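Local coordinates for protein N-acyl-D-glutamate deacylase (Bordetella bronchiseptica, PDB 3GIP) that probably catalyses the zinc-dependent hydrolysis of N-acyl-D-glutamate to D-glutamate and a carboxylate, as a member of the amidohydrolase superfamily, at residues L279-Y284 against P358-G363; T289-E294 against T331-L336. All coordinates share one frame; numbering follows the deposited sequence.

Interaction 1. Residues L279-Y284 against P358-G363. With FMT (formic acid), chain D.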
# COMPACT_ATOMS: atom_id res chain seq x y z
N LEU A 279 11.33 -2.19 -0.36
CA LEU A 279 10.35 -2.71 -1.30
C LEU A 279 9.18 -3.28 -0.53
O LEU A 279 9.18 -3.30 0.70
CB LEU A 279 10.98 -3.82 -2.16
CG LEU A 279 11.49 -5.07 -1.43
CD1 LEU A 279 11.48 -6.25 -2.39
CD2 LEU A 279 12.88 -4.85 -0.88
N ASP A 280 8.16 -3.72 -1.26
CA ASP A 280 7.00 -4.32 -0.62
C ASP A 280 6.33 -5.30 -1.55
O ASP A 280 6.53 -5.26 -2.77
CB ASP A 280 6.01 -3.24 -0.13
CG ASP A 280 5.58 -2.27 -1.23
OD1 ASP A 280 4.79 -2.66 -2.11
OD2 ASP A 280 6.04 -1.11 -1.20
N ILE A 281 5.56 -6.22 -0.96
CA ILE A 281 4.82 -7.21 -1.73
C ILE A 281 3.49 -7.50 -1.05
O ILE A 281 3.26 -7.11 0.09
CB ILE A 281 5.58 -8.59 -1.80
CG1 ILE A 281 5.79 -9.16 -0.39
CG2 ILE A 281 6.90 -8.44 -2.51
CD1 ILE A 281 4.65 -10.05 0.14
N TYR A 282 2.61 -8.15 -1.80
CA TYR A 282 1.34 -8.63 -1.26
C TYR A 282 1.57 -10.14 -1.43
O TYR A 282 2.21 -10.57 -2.39
CB TYR A 282 0.12 -8.11 -2.03
CG TYR A 282 0.22 -8.09 -3.53
CD1 TYR A 282 0.07 -9.26 -4.28
CD2 TYR A 282 0.46 -6.90 -4.21
CE1 TYR A 282 0.15 -9.24 -5.66
CE2 TYR A 282 0.55 -6.87 -5.59
CZ TYR A 282 0.39 -8.04 -6.32
OH TYR A 282 0.48 -8.01 -7.68
N PRO A 283 1.07 -10.95 -0.49
CA PRO A 283 1.24 -12.41 -0.53
C PRO A 283 0.36 -13.22 -1.49
O PRO A 283 -0.35 -14.12 -1.05
CB PRO A 283 1.02 -12.80 0.92
CG PRO A 283 -0.11 -11.87 1.31
CD PRO A 283 0.33 -10.54 0.72
N TYR A 284 0.44 -12.91 -2.78
CA TYR A 284 -0.34 -13.61 -3.80
C TYR A 284 0.45 -13.68 -5.11
O TYR A 284 1.21 -12.77 -5.43
CB TYR A 284 -1.66 -12.88 -4.08
CG TYR A 284 -2.52 -12.64 -2.87
CD1 TYR A 284 -3.60 -13.49 -2.56
CD2 TYR A 284 -2.29 -11.55 -2.03
CE1 TYR A 284 -4.42 -13.24 -1.46
CE2 TYR A 284 -3.10 -11.30 -0.93
CZ TYR A 284 -4.16 -12.14 -0.65
OH TYR A 284 -4.97 -11.86 0.43
N PRO A 358 15.41 -8.53 3.62
CA PRO A 358 15.43 -7.67 4.81
C PRO A 358 14.70 -6.33 4.73
O PRO A 358 14.25 -5.80 5.75
CB PRO A 358 16.93 -7.48 5.08
CG PRO A 358 17.52 -8.77 4.58
CD PRO A 358 16.77 -8.97 3.28
N CYS A 359 14.57 -5.77 3.53
CA CYS A 359 13.90 -4.48 3.39
C CYS A 359 12.51 -4.58 2.79
O CYS A 359 11.96 -3.58 2.32
CB CYS A 359 14.75 -3.54 2.53
SG CYS A 359 16.39 -3.22 3.24
N CYS A 360 11.92 -5.77 2.82
CA CYS A 360 10.59 -5.94 2.25
C CYS A 360 9.47 -5.74 3.25
O CYS A 360 9.38 -6.42 4.27
CB CYS A 360 10.45 -7.33 1.61
SG CYS A 360 9.01 -7.43 0.51
N MET A 361 8.60 -4.78 2.94
CA MET A 361 7.44 -4.48 3.78
C MET A 361 6.23 -5.13 3.12
O MET A 361 6.35 -5.78 2.08
CB MET A 361 7.24 -2.96 3.83
CG MET A 361 8.49 -2.20 4.26
SD MET A 361 8.34 -0.42 4.03
CE MET A 361 8.61 -0.29 2.28
N VAL A 362 5.06 -4.97 3.73
CA VAL A 362 3.83 -5.53 3.18
C VAL A 362 2.93 -4.40 2.67
O VAL A 362 2.67 -3.43 3.39
CB VAL A 362 3.05 -6.35 4.24
CG1 VAL A 362 1.79 -6.95 3.62
CG2 VAL A 362 3.95 -7.45 4.79
N GLY A 363 2.50 -4.53 1.42
CA GLY A 363 1.62 -3.55 0.80
C GLY A 363 0.46 -4.33 0.20
O GLY A 363 0.67 -5.18 -0.65
C FMT D . -0.15 -5.10 -9.24
O1 FMT D . -1.26 -5.50 -9.01
O2 FMT D . 0.90 -5.68 -8.64
O HOH W 1 2.90 -4.72 -2.52
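Residues 279-281 and 360-362 pair as neighbouring parallel strands in the wall of the barrel, a buried contact with Leu279 opposite Cys360, Asp280 opposite Met361 and Ile281 opposite Val362. Four backbone hydrogen bonds zip them together. Leu279 N donates to Cys359 O, Met361 N to Leu279 O over a short 2.7 Å, Ile281 N to Met361 O, and Gly363 N to Ile281 O. Three CA-H...O contacts reinforce them; in the closest, Asp280 CA lies 3.1 Å from Met361 O. On the face carrying Leu279, Ile281 and Cys360, the thiol is the meeting point: SG, set anti to the backbone N (chi1 -164°), reaches both CG1 and CG2 of Ile281, each at 3.8 Å. Leu279 CG rests 3.9 Å from Cys360 CB, and helix 348-356 packs over this side through Ile354 and Phe355. These are two adjacent parallel strands of the TIM-barrel fold of amidohydrolases, whose metal site lies near the strands' C-terminal ends. On the other face, Met361 bends at chi3 (-78°), bringing CE back to 3.4 Å from Leu279 O. Asp280 OD1 is gripped twice, by the backbone N of zinc ligand His248 and by a water that donates to it at 2.8 Å and bridges to Gly363 O. Just past the strand, Gly363 O lies near the ring plane of Tyr282, at its edge, and 3.3 Å from Tyr282 CB. The Tyr282 OH donates to O2 of a bound formate at 2.6 Å. The formate, probably from the crystallisation liquor, is also hydrogen-bonded to Lys250, Arg376 and Ser288.

Interaction 2. Residues T289-E294 against T331-L336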
# COMPACT_ATOMS: atom_id res chain seq x y z
N THR A 289 -4.93 -5.04 -12.02
CA THR A 289 -4.91 -3.64 -12.42
C THR A 289 -5.84 -3.49 -13.61
O THR A 289 -6.71 -4.33 -13.83
CB THR A 289 -3.47 -3.19 -12.79
OG1 THR A 289 -3.47 -1.78 -13.07
CG2 THR A 289 -2.95 -3.94 -14.01
N ILE A 290 -5.69 -2.42 -14.37
CA ILE A 290 -6.55 -2.21 -15.52
C ILE A 290 -6.38 -3.32 -16.55
O ILE A 290 -5.32 -3.97 -16.61
CB ILE A 290 -6.24 -0.85 -16.19
CG1 ILE A 290 -4.77 -0.80 -16.61
CG2 ILE A 290 -6.54 0.27 -15.22
CD1 ILE A 290 -4.38 0.46 -17.37
N LEU A 291 -7.42 -3.57 -17.33
CA LEU A 291 -7.36 -4.59 -18.36
C LEU A 291 -6.50 -4.07 -19.49
O LEU A 291 -6.73 -2.97 -20.01
CB LEU A 291 -8.77 -4.93 -18.88
CG LEU A 291 -8.82 -5.97 -20.00
CD1 LEU A 291 -8.23 -7.28 -19.52
CD2 LEU A 291 -10.26 -6.17 -20.43
N ILE A 292 -5.50 -4.85 -19.87
CA ILE A 292 -4.57 -4.48 -20.93
C ILE A 292 -4.71 -5.46 -22.09
O ILE A 292 -4.27 -6.60 -22.01
CB ILE A 292 -3.13 -4.49 -20.39
CG1 ILE A 292 -3.03 -3.50 -19.22
CG2 ILE A 292 -2.14 -4.14 -21.49
CD1 ILE A 292 -1.78 -3.65 -18.38
N PRO A 293 -5.34 -5.02 -23.20
CA PRO A 293 -5.53 -5.88 -24.37
C PRO A 293 -4.27 -6.54 -24.91
O PRO A 293 -4.32 -7.65 -25.45
CB PRO A 293 -6.17 -4.94 -25.38
CG PRO A 293 -6.96 -4.01 -24.51
CD PRO A 293 -5.98 -3.71 -23.40
N GLU A 294 -3.13 -5.87 -24.76
CA GLU A 294 -1.87 -6.40 -25.25
C GLU A 294 -1.44 -7.68 -24.52
O GLU A 294 -0.51 -8.36 -24.96
CB GLU A 294 -0.76 -5.35 -25.13
CG GLU A 294 -1.02 -4.08 -25.94
CD GLU A 294 -1.71 -2.99 -25.14
OE1 GLU A 294 -2.81 -3.24 -24.60
OE2 GLU A 294 -1.15 -1.88 -25.04
N THR A 331 -9.89 -8.51 -29.09
CA THR A 331 -11.09 -7.78 -29.46
C THR A 331 -12.04 -7.71 -28.27
O THR A 331 -12.62 -6.66 -27.99
CB THR A 331 -11.80 -8.46 -30.65
OG1 THR A 331 -10.96 -8.38 -31.80
CG2 THR A 331 -13.13 -7.77 -30.95
N ALA A 332 -12.21 -8.83 -27.58
CA ALA A 332 -13.09 -8.86 -26.42
C ALA A 332 -12.58 -7.90 -25.35
O ALA A 332 -13.36 -7.17 -24.74
CB ALA A 332 -13.16 -10.28 -25.85
N ALA A 333 -11.27 -7.89 -25.14
CA ALA A 333 -10.67 -7.00 -24.14
C ALA A 333 -10.97 -5.54 -24.48
O ALA A 333 -11.26 -4.73 -23.60
CB ALA A 333 -9.16 -7.23 -24.06
N ARG A 334 -10.90 -5.21 -25.77
CA ARG A 334 -11.17 -3.85 -26.20
C ARG A 334 -12.64 -3.48 -25.99
O ARG A 334 -12.95 -2.34 -25.64
CB ARG A 334 -10.78 -3.68 -27.67
CG ARG A 334 -9.28 -3.75 -27.89
CD ARG A 334 -8.93 -3.81 -29.36
NE ARG A 334 -7.48 -3.88 -29.56
CZ ARG A 334 -6.90 -4.26 -30.69
NH1 ARG A 334 -7.63 -4.59 -31.74
NH2 ARG A 334 -5.57 -4.29 -30.78
N ARG A 335 -13.54 -4.44 -26.18
CA ARG A 335 -14.96 -4.18 -26.00
C ARG A 335 -15.32 -4.03 -24.52
O ARG A 335 -16.30 -3.38 -24.18
CB ARG A 335 -15.80 -5.31 -26.60
CG ARG A 335 -15.70 -5.44 -28.11
CD ARG A 335 -16.66 -6.51 -28.60
NE ARG A 335 -16.49 -6.80 -30.02
CZ ARG A 335 -17.16 -7.75 -30.67
NH1 ARG A 335 -18.04 -8.50 -30.02
NH2 ARG A 335 -16.94 -7.96 -31.96
N LEU A 336 -14.51 -4.64 -23.66
CA LEU A 336 -14.73 -4.57 -22.21
C LEU A 336 -14.25 -3.27 -21.59
O LEU A 336 -14.65 -2.92 -20.48
CB LEU A 336 -14.01 -5.74 -21.53
CG LEU A 336 -14.60 -7.14 -21.73
CD1 LEU A 336 -13.58 -8.19 -21.31
CD2 LEU A 336 -15.89 -7.27 -20.93
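The pyrrolidine ring of Pro293 turns one face to the helix, and the methyl of Ala333 sits over it, off centre toward the CA-CB bond. Ala333 CB is 3.9 Å from both CA and CG of Pro293 and nearly as close to its CB, with the ring N and CD farther off. At the ring's edge, beyond CB and CG, lies the aliphatic base of Arg334, whose CG is 4.1 Å from Pro293 CG. The two side chains cross obliquely, and the arginine runs on extended from CG to NE. The opposite charge of Glu294 is nearby but not in contact, OE1 of Glu294 being 6.8 Å from Arg334 NE. Leu291 makes the second half of the contact. Its CG is anti to the backbone N (chi1 178°), and CD2 settles between two helix residues one turn apart. This CD2 meets Ala333 at both O, 3.6 Å away, and CB, and it meets Leu336 at CB, 3.9 Å away. The contact joins the loop leaving strand 287-290 and the start of the 3-10 turn to helix 329-336, so that the helix packs beside a small three-stranded antiparallel sheet. That sheet and its helices form an insertion between two strands of the barrel. Leu291 and Leu336 both touch Ile304 of strand 303-307, and Leu336 also reaches helix 318-325 at Leu318 and Trp325, which extends the same apolar layer. On the sheet side, the hydroxyl of Tyr343 is hydrogen-bonded to both Ile290 O and Ile292 N, fixing the backbone on either side of Leu291.

From the N terminus, the chain runs along strand 277-281 through Tyr282 and enters strand 287-290 almost at once, so the first halves of both contacts follow each other closely. After strand 303-307 and helix 318-325 it reaches helix 329-336, where interaction 2 closes the smaller loop. Strand 339-343 and helix 348-356 come next, and strand 360-362 then closes the larger loop through interaction 1. Interaction 2 is therefore nested within interaction 1. Their centres lie 28 Å apart and they do not touch: the outer contact joins neighbouring strands of the barrel, while the inner one packs a helix against the loop after strand 287-290, within the excursion between them.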